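Local coordinates for putative branched-chain amino acid ABC transporter (Chromobacterium violaceum, PDB 4PYR), which probably acts as a periplasmic enzyme regulator of the LppC lipoprotein family, with a binding-protein-like fold that holds glutathione between its two lobes, at residues 85-89 with 101-105. Residues are numbered along the deposited sequence; the frame is centred on the assembly and turned at random.
Sequences ALNSV and SLSLI. With GSH (glutathione), chain B.
Ala85 and Ser101 pair as parallel neighbours at the ends of strands 83-85 and 99-101. The amide N of Leu102 donates to Ala85 O at 2.9 Å. The bond is nearly straight, 163° at the hydrogen. The same carbonyl oxygen also receives a CA-H...O contact from Ser101 CA. One residue on, Leu86 CA makes a similar contact with Leu102 O at 3.2 Å. Leu86 CD2 also reaches Leu102 O, at 3.5 Å. Its touch on Leu102 CB is looser. Helix 245-265 covers the Leu102 side chain through Leu253, Asp256 and Leu260.

The Ser101 hydroxyl closes the tight part. Ser101 OG donates to Asn87 O at 2.8 Å. It comes from above the carbonyl plane, 66° out of it, and so misses the lone-pair directions. A chi1 of 173° sets OG opposite its own backbone N and beside the carbonyl carbon. The bond ties the loop after strand 83-85 to the end of strand 99-101, the last strand in order of the parallel sheet. Arg288 and Phe290 also bond to the Ser101 backbone. Binding loops at the C-terminal ends of such strands are characteristic of the periplasmic binding protein fold, to which the LppC family belongs.

Toward the ligand the two segments spread apart. The CA atoms of Ser88 and Ile105 are 8.1 Å apart. Ser88 OG still touches Ile105 CG2, at 3.8 Å, and both residues are partly exposed. Glutathione lies where they diverge. Ser103 OG is 3.5 Å from glutathione CB2. A weak bond from Ile105 N also reaches this hydroxyl. Leu104 N lies 3.5 Å from glutathione O31, with CG of the same residue a little further away. Arg137 also binds the ligand, through a hydrogen bond from NH2.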
ATOM      1  N   ALA A  85      -3.952 -11.087   6.921  1.00 18.31           N
ATOM      2  CA  ALA A  85      -2.502 -10.903   6.866  1.00 19.81           C
ATOM      3  C   ALA A  85      -2.131  -9.539   6.285  1.00 20.03           C
ATOM      4  O   ALA A  85      -2.838  -8.958   5.474  1.00 19.11           O
ATOM      5  CB  ALA A  85      -1.859 -12.032   6.073  1.00 23.91           C
ATOM      6  N   LEU A  86      -0.969  -9.031   6.717  1.00 19.78           N
ATOM      7  CA  LEU A  86      -0.558  -7.707   6.283  1.00 20.73           C
ATOM      8  C   LEU A  86       0.632  -7.773   5.363  1.00 22.81           C
ATOM      9  O   LEU A  86       1.470  -6.869   5.323  1.00 26.52           O
ATOM     10  CB  LEU A  86      -0.298  -6.819   7.508  1.00 20.87           C
ATOM     11  CG  LEU A  86      -1.516  -6.588   8.432  1.00 21.24           C
ATOM     12  CD1 LEU A  86      -1.144  -5.680   9.613  1.00 19.76           C
ATOM     13  CD2 LEU A  86      -2.663  -5.968   7.650  1.00 19.81           C
ATOM     14  N   ASN A  87       0.707  -8.874   4.632  1.00 23.61           N
ATOM     15  CA  ASN A  87       1.642  -9.040   3.532  1.00 24.20           C
ATOM     16  C   ASN A  87       0.959  -9.940   2.518  1.00 27.75           C
ATOM     17  O   ASN A  87      -0.095 -10.487   2.804  1.00 27.77           O
ATOM     18  CB  ASN A  87       2.995  -9.608   4.020  1.00 26.98           C
ATOM     19  CG  ASN A  87       4.071  -9.462   2.969  1.00 30.93           C
ATOM     20  OD1 ASN A  87       4.085 -10.159   1.931  1.00 35.98           O
ATOM     21  ND2 ASN A  87       4.935  -8.520   3.191  1.00 35.22           N
ATOM     22  N   SER A  88       1.553 -10.082   1.331  1.00 37.25           N
ATOM     23  CA  SER A  88       1.030 -10.990   0.315  1.00 38.39           C
ATOM     24  C   SER A  88       1.042 -12.369   0.864  1.00 39.56           C
ATOM     25  O   SER A  88       1.965 -12.737   1.593  1.00 44.33           O
ATOM     26  CB  SER A  88       1.912 -10.969  -0.916  1.00 39.40           C
ATOM     27  OG  SER A  88       1.962  -9.661  -1.444  1.00 40.30           O
ATOM     28  N   VAL A  89       0.019 -13.149   0.543  1.00 43.09           N
ATOM     29  CA  VAL A  89       0.147 -14.575   0.718  1.00 42.53           C
ATOM     30  C   VAL A  89       1.016 -14.998  -0.467  1.00 47.38           C
ATOM     31  O   VAL A  89       0.606 -14.827  -1.618  1.00 49.53           O
ATOM     32  CB  VAL A  89      -1.222 -15.323   0.834  1.00 37.49           C
ATOM     33  CG1 VAL A  89      -2.129 -14.581   1.810  1.00 44.12           C
ATOM     34  CG2 VAL A  89      -1.894 -15.608  -0.526  1.00 37.59           C
ATOM     35  N   SER A 101      -5.496 -10.683   2.544  1.00 22.98           N
ATOM     36  CA  SER A 101      -4.315  -9.803   2.669  1.00 24.90           C
ATOM     37  C   SER A 101      -4.744  -8.355   2.512  1.00 22.79           C
ATOM     38  O   SER A 101      -5.565  -8.049   1.678  1.00 22.25           O
ATOM     39  CB  SER A 101      -3.266 -10.126   1.580  1.00 28.54           C
ATOM     40  OG  SER A 101      -2.196  -9.180   1.592  1.00 37.14           O
ATOM     41  N   LEU A 102      -4.142  -7.470   3.312  1.00 20.95           N
ATOM     42  CA  LEU A 102      -4.144  -6.022   3.044  1.00 21.80           C
ATOM     43  C   LEU A 102      -2.701  -5.576   3.191  1.00 20.26           C
ATOM     44  O   LEU A 102      -2.116  -5.825   4.204  1.00 21.26           O
ATOM     45  CB  LEU A 102      -4.989  -5.255   4.050  1.00 21.02           C
ATOM     46  CG  LEU A 102      -4.971  -3.719   3.902  1.00 21.12           C
ATOM     47  CD1 LEU A 102      -5.545  -3.235   2.571  1.00 22.78           C
ATOM     48  CD2 LEU A 102      -5.718  -3.051   5.028  1.00 21.49           C
ATOM     49  N   SER A 103      -2.184  -4.930   2.170  1.00 21.13           N
ATOM     50  CA  SER A 103      -0.775  -4.513   2.175  1.00 25.31           C
ATOM     51  C   SER A 103      -0.598  -3.257   1.332  1.00 24.71           C
ATOM     52  O   SER A 103      -1.544  -2.763   0.718  1.00 24.28           O
ATOM     53  CB  SER A 103       0.116  -5.661   1.637  1.00 25.67           C
ATOM     54  OG  SER A 103       0.005  -5.786   0.235  1.00 27.38           O
ATOM     55  N   LEU A 104       0.628  -2.752   1.301  1.00 25.44           N
ATOM     56  CA  LEU A 104       0.939  -1.560   0.529  1.00 25.81           C
ATOM     57  C   LEU A 104       1.689  -1.910  -0.752  1.00 28.90           C
ATOM     58  O   LEU A 104       2.505  -1.132  -1.221  1.00 31.93           O
ATOM     59  CB  LEU A 104       1.765  -0.598   1.412  1.00 27.35           C
ATOM     60  CG  LEU A 104       1.075  -0.271   2.729  1.00 26.94           C
ATOM     61  CD1 LEU A 104       1.957   0.664   3.534  1.00 29.99           C
ATOM     62  CD2 LEU A 104      -0.331   0.307   2.520  1.00 25.17           C
ATOM     63  N   ILE A 105       1.365  -3.039  -1.365  1.00 28.04           N
ATOM     64  CA  ILE A 105       2.140  -3.514  -2.544  1.00 26.80           C
ATOM     65  C   ILE A 105       2.271  -2.467  -3.624  1.00 24.76           C
ATOM     66  O   ILE A 105       1.285  -1.936  -4.160  1.00 25.25           O
ATOM     67  CB  ILE A 105       1.543  -4.778  -3.210  1.00 31.64           C
ATOM     68  CG1 ILE A 105       0.035  -4.668  -3.446  1.00 35.10           C
ATOM     69  CG2 ILE A 105       1.879  -5.998  -2.398  1.00 38.92           C
ATOM     70  CD1 ILE A 105      -0.457  -5.738  -4.406  1.00 38.40           C
TER
HETATM   71  N1  GSH B 401       5.912 -10.075  -4.139  1.00 38.10           N
HETATM   72  CA1 GSH B 401       6.949  -9.068  -4.081  1.00 37.78           C
HETATM   73  C1  GSH B 401       7.915  -9.177  -5.243  1.00 36.28           C
HETATM   74  O11 GSH B 401       7.495  -9.152  -6.431  1.00 39.60           O
HETATM   75  O12 GSH B 401       9.142  -9.246  -4.989  1.00 45.47           O
HETATM   76  CB1 GSH B 401       7.714  -9.162  -2.754  1.00 36.77           C
HETATM   77  CG1 GSH B 401       6.821  -9.052  -1.519  1.00 35.67           C
HETATM   78  CD1 GSH B 401       6.179  -7.700  -1.442  1.00 36.57           C
HETATM   79  OE1 GSH B 401       6.293  -6.932  -2.386  1.00 34.84           O
HETATM   80  N2  GSH B 401       5.521  -7.452  -0.288  1.00 39.56           N
HETATM   81  CA2 GSH B 401       4.813  -6.208   0.046  1.00 40.65           C
HETATM   82  C2  GSH B 401       5.587  -5.457   1.087  1.00 44.59           C
HETATM   83  O2  GSH B 401       6.794  -5.665   0.922  1.00 47.15           O
HETATM   84  CB2 GSH B 401       3.407  -6.537   0.513  1.00 43.88           C
HETATM   85  SG2 GSH B 401       2.886  -8.105  -0.166  1.00 47.24           S
HETATM   86  N3  GSH B 401       5.078  -4.653   2.094  1.00 38.98           N
HETATM   87  CA3 GSH B 401       3.702  -4.141   2.368  1.00 40.09           C
HETATM   88  C3  GSH B 401       3.197  -4.241   3.810  1.00 42.73           C
HETATM   89  O31 GSH B 401       2.382  -3.378   4.270  1.00 36.61           O
HETATM   90  O32 GSH B 401       3.607  -5.183   4.518  1.00 36.41           O